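Local coordinates for biofilm-associated surface protein (Staphylococcus aureus, PDB 7C7U) that takes part in biofilm formation as a cell wall-anchored, calcium-binding surface protein and probably modulates functional amyloid assembly, at residues E205-F210 / L375-L380; W251-Q256 / G366-S371; T443-V448 / D564-A569. All blocks are in the same frame, centred on the assembly; numbering follows the deposited sequence.

Interaction 1: residues E205-F210 / L375-L380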
loop_
_atom_site.group_PDB
_atom_site.type_symbol
_atom_site.label_atom_id
_atom_site.label_comp_id
_atom_site.label_asym_id
_atom_site.label_seq_id
_atom_site.Cartn_x
_atom_site.Cartn_y
_atom_site.Cartn_z
ATOM N N GLU A 205 24.031 16.763 30.764
ATOM C CA GLU A 205 22.741 16.792 31.449
ATOM C C GLU A 205 21.990 15.495 31.216
ATOM O O GLU A 205 21.764 15.106 30.065
ATOM C CB GLU A 205 21.873 17.940 30.944
ATOM C CG GLU A 205 22.458 19.307 31.146
ATOM C CD GLU A 205 21.425 20.397 31.103
ATOM O OE1 GLU A 205 21.817 21.529 30.777
ATOM O OE2 GLU A 205 20.226 20.124 31.325
ATOM N N ASN A 206 21.566 14.859 32.310
ATOM C CA ASN A 206 20.716 13.669 32.296
ATOM C C ASN A 206 21.262 12.631 31.330
ATOM O O ASN A 206 20.569 12.101 30.444
ATOM C CB ASN A 206 19.290 14.041 31.933
ATOM C CG ASN A 206 18.697 15.004 32.904
ATOM O OD1 ASN A 206 18.724 16.210 32.682
ATOM N ND2 ASN A 206 18.209 14.488 34.023
ATOM N N ASN A 207 22.527 12.322 31.558
ATOM C CA ASN A 207 23.347 11.575 30.626
ATOM C C ASN A 207 22.959 10.115 30.607
ATOM O O ASN A 207 23.185 9.429 29.606
ATOM C CB ASN A 207 24.820 11.744 31.027
ATOM C CG ASN A 207 25.770 11.246 29.975
ATOM O OD1 ASN A 207 26.091 11.959 29.030
ATOM N ND2 ASN A 207 26.224 10.006 30.129
ATOM N N ASN A 208 22.379 9.616 31.693
ATOM C CA ASN A 208 21.915 8.231 31.722
ATOM C C ASN A 208 20.392 8.091 31.636
ATOM O O ASN A 208 19.870 6.996 31.874
ATOM C CB ASN A 208 22.433 7.520 32.974
ATOM C CG ASN A 208 22.410 6.008 32.826
ATOM O OD1 ASN A 208 22.877 5.458 31.823
ATOM N ND2 ASN A 208 21.808 5.331 33.795
ATOM N N ALA A 209 19.666 9.163 31.294
ATOM C CA ALA A 209 18.201 9.122 31.329
ATOM C C ALA A 209 17.610 8.244 30.221
ATOM O O ALA A 209 16.613 7.541 30.434
ATOM C CB ALA A 209 17.632 10.540 31.214
ATOM N N PHE A 210 18.187 8.270 29.037
ATOM C CA PHE A 210 17.524 7.683 27.879
ATOM C C PHE A 210 18.374 6.564 27.293
ATOM O O PHE A 210 19.603 6.628 27.296
ATOM C CB PHE A 210 17.220 8.753 26.838
ATOM C CG PHE A 210 16.308 9.849 27.342
ATOM C CD1 PHE A 210 15.005 9.552 27.753
ATOM C CD2 PHE A 210 16.741 11.163 27.393
ATOM C CE1 PHE A 210 14.154 10.563 28.217
ATOM C CE2 PHE A 210 15.922 12.164 27.852
ATOM C CZ PHE A 210 14.609 11.866 28.270
ATOM N N LEU A 375 23.765 17.608 22.382
ATOM C CA LEU A 375 22.766 16.552 22.234
ATOM C C LEU A 375 22.514 15.849 23.567
ATOM O O LEU A 375 23.457 15.415 24.245
ATOM C CB LEU A 375 23.241 15.529 21.190
ATOM C CG LEU A 375 22.447 14.218 21.086
ATOM C CD1 LEU A 375 21.120 14.526 20.461
ATOM C CD2 LEU A 375 23.157 13.139 20.249
ATOM N N ILE A 376 21.244 15.738 23.952
ATOM C CA ILE A 376 20.903 14.883 25.079
ATOM C C ILE A 376 21.139 13.439 24.671
ATOM O O ILE A 376 20.623 12.977 23.644
ATOM C CB ILE A 376 19.450 15.108 25.531
ATOM C CG1 ILE A 376 19.153 16.594 25.816
ATOM C CG2 ILE A 376 19.152 14.242 26.789
ATOM C CD1 ILE A 376 20.069 17.222 26.920
ATOM N N ASN A 377 21.925 12.725 25.473
ATOM C CA ASN A 377 22.359 11.366 25.151
ATOM C C ASN A 377 21.184 10.482 24.749
ATOM O O ASN A 377 20.200 10.350 25.489
ATOM C CB ASN A 377 23.056 10.749 26.355
ATOM C CG ASN A 377 24.030 9.622 25.984
ATOM O OD1 ASN A 377 24.333 9.384 24.823
ATOM N ND2 ASN A 377 24.534 8.942 26.998
ATOM N N ASN A 378 21.308 9.880 23.564
ATOM C CA ASN A 378 20.412 8.847 23.057
ATOM C C ASN A 378 19.023 9.374 22.718
ATOM O O ASN A 378 18.054 8.613 22.719
ATOM C CB ASN A 378 20.341 7.664 24.053
ATOM C CG ASN A 378 21.669 6.920 24.138
ATOM O OD1 ASN A 378 22.384 6.866 23.157
ATOM N ND2 ASN A 378 22.002 6.365 25.298
ATOM N N THR A 379 18.891 10.661 22.398
ATOM C CA THR A 379 17.591 11.175 22.002
ATOM C C THR A 379 17.500 11.441 20.498
ATOM O O THR A 379 16.493 11.977 20.044
ATOM C CB THR A 379 17.225 12.450 22.773
ATOM O OG1 THR A 379 18.110 13.514 22.405
ATOM C CG2 THR A 379 17.296 12.220 24.312
ATOM N N LEU A 380 18.506 11.052 19.721
ATOM C CA LEU A 380 18.490 11.268 18.270
ATOM C C LEU A 380 17.812 10.076 17.608
ATOM O O LEU A 380 18.288 8.935 17.726
ATOM C CB LEU A 380 19.905 11.449 17.718
ATOM C CG LEU A 380 20.051 11.406 16.184
ATOM C CD1 LEU A 380 19.232 12.492 15.552
ATOM C CD2 LEU A 380 21.510 11.500 15.740
HETATM O O HOH W 1 23.002 13.941 27.892
HETATM O O HOH W 2 20.126 10.262 28.193
#

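Interaction 2: residues W251-Q256 / G366-S371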
loop_
_atom_site.group_PDB
_atom_site.type_symbol
_atom_site.label_atom_id
_atom_site.label_comp_id
_atom_site.label_asym_id
_atom_site.label_seq_id
_atom_site.Cartn_x
_atom_site.Cartn_y
_atom_site.Cartn_z
ATOM N N TRP A 251 15.474 22.700 27.619
ATOM C CA TRP A 251 15.917 21.993 26.440
ATOM C C TRP A 251 15.166 22.480 25.194
ATOM O O TRP A 251 14.133 23.147 25.276
ATOM C CB TRP A 251 15.694 20.495 26.612
ATOM C CG TRP A 251 16.560 19.832 27.632
ATOM C CD1 TRP A 251 17.561 20.403 28.397
ATOM C CD2 TRP A 251 16.510 18.452 28.009
ATOM N NE1 TRP A 251 18.114 19.450 29.235
ATOM C CE2 TRP A 251 17.485 18.253 29.023
ATOM C CE3 TRP A 251 15.719 17.375 27.611
ATOM C CZ2 TRP A 251 17.712 17.014 29.598
ATOM C CZ3 TRP A 251 15.932 16.147 28.204
ATOM C CH2 TRP A 251 16.920 15.977 29.185
ATOM N N ALA A 252 15.661 22.079 24.023
ATOM C CA ALA A 252 14.935 22.321 22.780
ATOM C C ALA A 252 14.710 21.012 22.039
ATOM O O ALA A 252 15.548 20.109 22.088
ATOM C CB ALA A 252 15.695 23.298 21.874
ATOM N N TYR A 253 13.574 20.922 21.328
ATOM C CA TYR A 253 13.331 19.831 20.401
ATOM C C TYR A 253 13.675 20.294 18.988
ATOM O O TYR A 253 13.242 21.371 18.558
ATOM C CB TYR A 253 11.877 19.356 20.459
ATOM C CG TYR A 253 11.639 18.151 19.587
ATOM C CD1 TYR A 253 12.291 16.952 19.849
ATOM C CD2 TYR A 253 10.762 18.208 18.487
ATOM C CE1 TYR A 253 12.107 15.854 19.053
ATOM C CE2 TYR A 253 10.579 17.118 17.691
ATOM C CZ TYR A 253 11.229 15.944 17.977
ATOM O OH TYR A 253 11.018 14.856 17.178
ATOM N N ASN A 254 14.422 19.463 18.265
ATOM C CA ASN A 254 14.972 19.786 16.954
ATOM C C ASN A 254 14.507 18.736 15.957
ATOM O O ASN A 254 14.431 17.551 16.290
ATOM C CB ASN A 254 16.515 19.816 17.008
ATOM C CG ASN A 254 17.039 20.710 18.113
ATOM O OD1 ASN A 254 17.392 21.865 17.878
ATOM N ND2 ASN A 254 17.064 20.186 19.344
ATOM N N TYR A 255 14.201 19.155 14.730
ATOM C CA TYR A 255 13.600 18.237 13.771
ATOM C C TYR A 255 14.110 18.566 12.370
ATOM O O TYR A 255 14.430 19.715 12.059
ATOM C CB TYR A 255 12.041 18.281 13.858
ATOM C CG TYR A 255 11.515 19.692 13.957
ATOM C CD1 TYR A 255 11.200 20.412 12.804
ATOM C CD2 TYR A 255 11.404 20.329 15.186
ATOM C CE1 TYR A 255 10.755 21.724 12.886
ATOM C CE2 TYR A 255 10.972 21.640 15.285
ATOM C CZ TYR A 255 10.656 22.338 14.131
ATOM O OH TYR A 255 10.230 23.648 14.222
ATOM N N GLN A 256 14.251 17.528 11.550
ATOM C CA GLN A 256 14.707 17.661 10.169
ATOM C C GLN A 256 13.661 17.019 9.267
ATOM O O GLN A 256 13.361 15.829 9.411
ATOM C CB GLN A 256 16.083 17.007 9.976
ATOM C CG GLN A 256 17.186 17.580 10.928
ATOM C CD GLN A 256 18.610 17.153 10.542
ATOM O OE1 GLN A 256 18.807 16.139 9.875
ATOM N NE2 GLN A 256 19.614 17.925 10.985
ATOM N N GLY A 366 15.012 13.680 14.523
ATOM C CA GLY A 366 14.577 14.464 15.665
ATOM C C GLY A 366 15.515 14.191 16.827
ATOM O O GLY A 366 16.099 13.111 16.923
ATOM N N TYR A 367 15.696 15.187 17.681
ATOM C CA TYR A 367 16.613 15.057 18.820
ATOM C C TYR A 367 16.377 16.213 19.778
ATOM O O TYR A 367 15.856 17.265 19.398
ATOM C CB TYR A 367 18.097 15.008 18.379
ATOM C CG TYR A 367 18.556 16.192 17.546
ATOM C CD1 TYR A 367 18.314 16.240 16.158
ATOM C CD2 TYR A 367 19.233 17.253 18.124
ATOM C CE1 TYR A 367 18.739 17.320 15.403
ATOM C CE2 TYR A 367 19.653 18.339 17.376
ATOM C CZ TYR A 367 19.410 18.358 16.012
ATOM O OH TYR A 367 19.819 19.444 15.275
ATOM N N LEU A 368 16.761 15.995 21.039
ATOM C CA LEU A 368 16.723 17.007 22.079
ATOM C C LEU A 368 18.130 17.556 22.297
ATOM O O LEU A 368 19.119 16.822 22.222
ATOM C CB LEU A 368 16.188 16.425 23.407
ATOM C CG LEU A 368 14.693 16.063 23.382
ATOM C CD1 LEU A 368 14.323 15.048 24.463
ATOM C CD2 LEU A 368 13.905 17.356 23.548
ATOM N N THR A 369 18.207 18.846 22.609
ATOM C CA THR A 369 19.477 19.489 22.924
ATOM C C THR A 369 19.337 20.254 24.226
ATOM O O THR A 369 18.246 20.699 24.584
ATOM C CB THR A 369 19.939 20.488 21.842
ATOM O OG1 THR A 369 18.856 21.381 21.536
ATOM C CG2 THR A 369 20.434 19.764 20.581
ATOM N N ASP A 370 20.453 20.416 24.941
ATOM C CA ASP A 370 20.381 21.243 26.135
ATOM C C ASP A 370 20.427 22.715 25.728
ATOM O O ASP A 370 20.504 23.056 24.539
ATOM C CB ASP A 370 21.486 20.862 27.136
ATOM C CG ASP A 370 22.902 21.172 26.650
ATOM O OD1 ASP A 370 23.085 21.947 25.696
ATOM O OD2 ASP A 370 23.864 20.636 27.272
ATOM N N SER A 371 20.425 23.607 26.728
ATOM C CA SER A 371 20.408 25.042 26.444
ATOM C C SER A 371 21.689 25.542 25.783
ATOM O O SER A 371 21.730 26.698 25.357
ATOM C CB SER A 371 20.136 25.841 27.724
ATOM O OG SER A 371 21.096 25.577 28.736
HETATM O O HOH W 3 19.179 23.611 19.002
HETATM O O HOH W 4 19.118 20.209 12.895
#

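Interaction 3: residues T443-V448 / D564-A569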
loop_
_atom_site.group_PDB
_atom_site.type_symbol
_atom_site.label_atom_id
_atom_site.label_comp_id
_atom_site.label_asym_id
_atom_site.label_seq_id
_atom_site.Cartn_x
_atom_site.Cartn_y
_atom_site.Cartn_z
ATOM N N THR A 443 -37.427 -4.957 -30.260
ATOM C CA THR A 443 -38.531 -4.155 -29.747
ATOM C C THR A 443 -39.579 -4.987 -29.014
ATOM O O THR A 443 -40.402 -4.404 -28.308
ATOM C CB THR A 443 -39.224 -3.388 -30.887
ATOM O OG1 THR A 443 -39.842 -4.326 -31.774
ATOM C CG2 THR A 443 -38.244 -2.492 -31.686
ATOM N N GLU A 444 -39.566 -6.321 -29.139
ATOM C CA GLU A 444 -40.498 -7.171 -28.395
ATOM C C GLU A 444 -39.924 -7.696 -27.080
ATOM O O GLU A 444 -40.674 -8.253 -26.270
ATOM C CB GLU A 444 -40.947 -8.353 -29.252
ATOM C CG GLU A 444 -42.090 -7.968 -30.192
ATOM C CD GLU A 444 -42.497 -9.087 -31.126
ATOM O OE1 GLU A 444 -41.662 -9.990 -31.364
ATOM O OE2 GLU A 444 -43.654 -9.056 -31.622
ATOM N N ASP A 445 -38.632 -7.521 -26.848
ATOM C CA ASP A 445 -38.002 -8.003 -25.619
ATOM C C ASP A 445 -38.291 -7.080 -24.446
ATOM O O ASP A 445 -38.526 -5.876 -24.611
ATOM C CB ASP A 445 -36.490 -8.146 -25.809
ATOM C CG ASP A 445 -36.135 -9.379 -26.610
ATOM O OD1 ASP A 445 -36.514 -10.486 -26.163
ATOM O OD2 ASP A 445 -35.521 -9.247 -27.697
ATOM N N THR A 446 -38.292 -7.665 -23.245
ATOM C CA THR A 446 -38.600 -6.922 -22.035
ATOM C C THR A 446 -37.459 -6.933 -21.025
ATOM O O THR A 446 -37.644 -6.444 -19.908
ATOM C CB THR A 446 -39.880 -7.468 -21.388
ATOM O OG1 THR A 446 -39.712 -8.860 -21.111
ATOM C CG2 THR A 446 -41.096 -7.272 -22.330
ATOM N N VAL A 447 -36.291 -7.479 -21.382
ATOM C CA VAL A 447 -35.143 -7.524 -20.478
ATOM C C VAL A 447 -33.875 -7.251 -21.284
ATOM O O VAL A 447 -33.689 -7.804 -22.373
ATOM C CB VAL A 447 -35.016 -8.870 -19.722
ATOM C CG1 VAL A 447 -33.857 -8.814 -18.668
ATOM C CG2 VAL A 447 -36.326 -9.257 -19.043
ATOM N N VAL A 448 -33.005 -6.397 -20.746
ATOM C CA VAL A 448 -31.642 -6.220 -21.243
ATOM C C VAL A 448 -30.737 -7.052 -20.344
ATOM O O VAL A 448 -30.602 -6.753 -19.153
ATOM C CB VAL A 448 -31.210 -4.749 -21.227
ATOM C CG1 VAL A 448 -29.717 -4.609 -21.681
ATOM C CG2 VAL A 448 -32.126 -3.890 -22.068
ATOM N N ASP A 564 -40.045 -14.676 -21.287
ATOM C CA ASP A 564 -40.086 -13.358 -20.668
ATOM C C ASP A 564 -38.711 -12.980 -20.120
ATOM O O ASP A 564 -38.606 -12.285 -19.108
ATOM C CB ASP A 564 -41.137 -13.333 -19.557
ATOM C CG ASP A 564 -42.031 -12.099 -19.614
ATOM O OD1 ASP A 564 -42.842 -12.000 -20.564
ATOM O OD2 ASP A 564 -41.946 -11.246 -18.701
ATOM N N ASP A 565 -37.653 -13.431 -20.793
ATOM C CA ASP A 565 -36.284 -13.164 -20.369
ATOM C C ASP A 565 -35.400 -13.086 -21.606
ATOM O O ASP A 565 -35.830 -13.400 -22.720
ATOM C CB ASP A 565 -35.766 -14.235 -19.405
ATOM C CG ASP A 565 -34.786 -13.674 -18.379
ATOM O OD1 ASP A 565 -34.139 -12.632 -18.655
ATOM O OD2 ASP A 565 -34.678 -14.270 -17.289
ATOM N N THR A 566 -34.151 -12.657 -21.404
ATOM C CA THR A 566 -33.200 -12.576 -22.506
ATOM C C THR A 566 -31.852 -13.171 -22.114
ATOM O O THR A 566 -30.820 -12.805 -22.673
ATOM C CB THR A 566 -33.040 -11.136 -22.998
ATOM O OG1 THR A 566 -32.768 -10.276 -21.892
ATOM C CG2 THR A 566 -34.338 -10.660 -23.686
ATOM N N SER A 567 -31.854 -14.092 -21.153
ATOM C CA SER A 567 -30.657 -14.832 -20.780
ATOM C C SER A 567 -31.069 -16.238 -20.371
ATOM O O SER A 567 -32.184 -16.460 -19.883
ATOM C CB SER A 567 -29.877 -14.124 -19.659
ATOM O OG SER A 567 -30.235 -14.648 -18.396
ATOM N N ALA A 568 -30.181 -17.193 -20.633
ATOM C CA ALA A 568 -30.428 -18.591 -20.313
ATOM C C ALA A 568 -29.104 -19.264 -19.984
ATOM O O ALA A 568 -28.028 -18.679 -20.141
ATOM C CB ALA A 568 -31.137 -19.310 -21.464
ATOM N N ALA A 569 -29.190 -20.526 -19.567
ATOM C CA ALA A 569 -28.038 -21.268 -19.080
ATOM C C ALA A 569 -27.810 -22.518 -19.918
ATOM O O ALA A 569 -28.760 -23.179 -20.349
ATOM C CB ALA A 569 -28.222 -21.663 -17.615
HETATM O O HOH W 5 -39.653 -10.075 -18.388
#

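Interaction 1: residues E205-F210 / L375-L380
Different first torsions turn the amides of Asn-377 and Asn-378 onto two carbonyls of the 205-210 segment: in Asn-377, CG stands anti to the backbone N (chi1 -156°), whereas in Asn-378 it stands anti to the carbonyl carbon (chi1 -67°). Asn-377 ND2 donates to Asn-207 O at 3.0 Å; the donor lies in the carbonyl plane of Asn-207, and the oxygen lies close to the amide plane of Asn-377. The bond from Asn-378 ND2 to Phe-210 O, 3.1 Å long, is equally straight but reaches the oxygen tilted 31° from its carbonyl plane. Between the backbones, one water takes the N-H of Asn-377 and donates to Glu-205 O. A second accepts from Phe-210 N and sits beside Asn-206 O and Asn-377 O.

Apolar contact gathers on Phe-210. Ile-376 CG2 lies at its ring edge, 4.0 Å from CD2, while Thr-379 CG2 comes obliquely to within 3.3 Å of the same Phe-210 CD2. Thr-379 is itself tied back: its OG1 accepts from Leu-368 N and donates to Ile-376 O at 2.9 Å, from the same face of that carbonyl plane as the Thr-379 N-H bond.

Two beta turns meet here, type I from Asn-206 to Ala-209 and type II from Ile-376 to Thr-379. The positive phi of Asn-378 suits the third position of a type II turn, here in the loop joining antiparallel strands 359-369 and 381-388.

Interaction 2: residues W251-Q256 / G366-S371
Tyr-367, Trp-251 and Asn-254 bury the most surface where strand 252-256 pairs antiparallel with strand 366-369. Asn-254 and Tyr-367 form a hydrogen-bonded pair, as do Ala-252 and Thr-369, each joined by two backbone bonds. With its CG between the backbone N and the carbonyl carbon (chi1 56°), the Tyr-367 ring lies back over its partner. Asn-254 CB makes a CH-pi contact with one face, 3.5 Å from the Tyr-367 ring centroid, and the amide runs almost parallel to the ring, 8° off.

Asn-254 ND2 donates twice. Tyr-367 O, which also accepts Asn-254 N at 2.9 Å, is approached by Asn-254 ND2 from above its carbonyl plane, at 3.2 Å; the other acceptor is Thr-369 OG1, at 3.1 Å. Asn-254 OD1 takes a water and the hydroxyl of Thr-303, so the amide is gripped at both ends. A second water links Tyr-367 OH to Gln-256 NE2.

Just before the strand, Trp-251 CB lies 3.3 Å from Thr-369 O. Further along its side chain, Trp-251 CD1 is 3.7 Å from Asp-370 CA and CE3 4.2 Å from Leu-368 CD1. Its NE1 is anchored by Glu-205. Leu-368 CD2 meets the edge of Tyr-253 on the sheet face carrying those two side chains.

Strand 252-257 continues the sheet to 301-305, and 359-369 to 381-388; helix 193-199 touches Tyr-367 and Gln-256, while strand 323-331 packs against Tyr-253.

Interaction 3: residues T443-V448 / D564-A569
One direct hydrogen bond crosses between the segments: Thr-566 OG1 donates to Val-447 O at 2.7 Å. The hydroxyl stands 70° out of the carbonyl plane, with a C=O...O angle of 108°, and so is on neither lone pair. OG1 is placed there by a first torsion of 51°, which sets it between the backbone N and the carbonyl carbon of Thr-566. The same OG1 is also hydrogen-bonded to Ser-449 OG, two residues further along strand 447-451. A bond local to 564-569 runs from Thr-566 N to Asp-565 OD1, 2.7 Å away, on the anti side of the carboxylate. In the buried carboxylate of Asp-445, OD2 bonds to nearby Thr-442 N and to Thr-541 OG1, and OD1 to Ser-542 N; the last two tie the loop after strand 535-539 to Asp-445.

Water provides a further polar link. It accepts from Thr-446 OG1 at 3.0 Å and donates to both Asp-564 O and Asp-564 OD2, joining side chains that lie too far apart to bond directly.

The bonds join two beta-sheet units, probably successive domains. Residues 447-451 form a strand of the sheet that also contains 437-442 and 483-487, while 567-571 is an outer strand of a three-stranded sheet with 535-539 and 525-526; both probably resemble the Ig-like modules common in bacterial surface proteins.

The van der Waals contacts centre on Val-447 and Thr-566. Val-447 CG2 rests 3.8 Å from Asp-564 O, and Val-447 CG1 lies at the same distance from Asp-565 OD1. Thr-566 CG2 sits 3.2 Å from Val-447 O and 3.3 Å from Asp-445 OD1.

How the interactions relate
Interactions 1 and 2 adjoin, their centres 11 Å apart, and share framework: the loop carrying 375-380 leaves strand 359-369, Ile-376 N probably bonds to Leu-368 O, and Asn-206 OD1 packs against the Trp-251 ring. Interaction 2 is the more buried and is chiefly a regular strand ladder; interaction 1, partly buried, joins loops by side-chain amides, bridging waters and an aromatic edge. Interaction 3 lies on the far side of the chain's centre, about 78 Å from interaction 1 between centres, and involves none of their elements. Also partly buried, it has the smallest interface and probably lies between domains, relying on one hydroxyl, one water and methyl groups set against carbonyl and carboxylate oxygens.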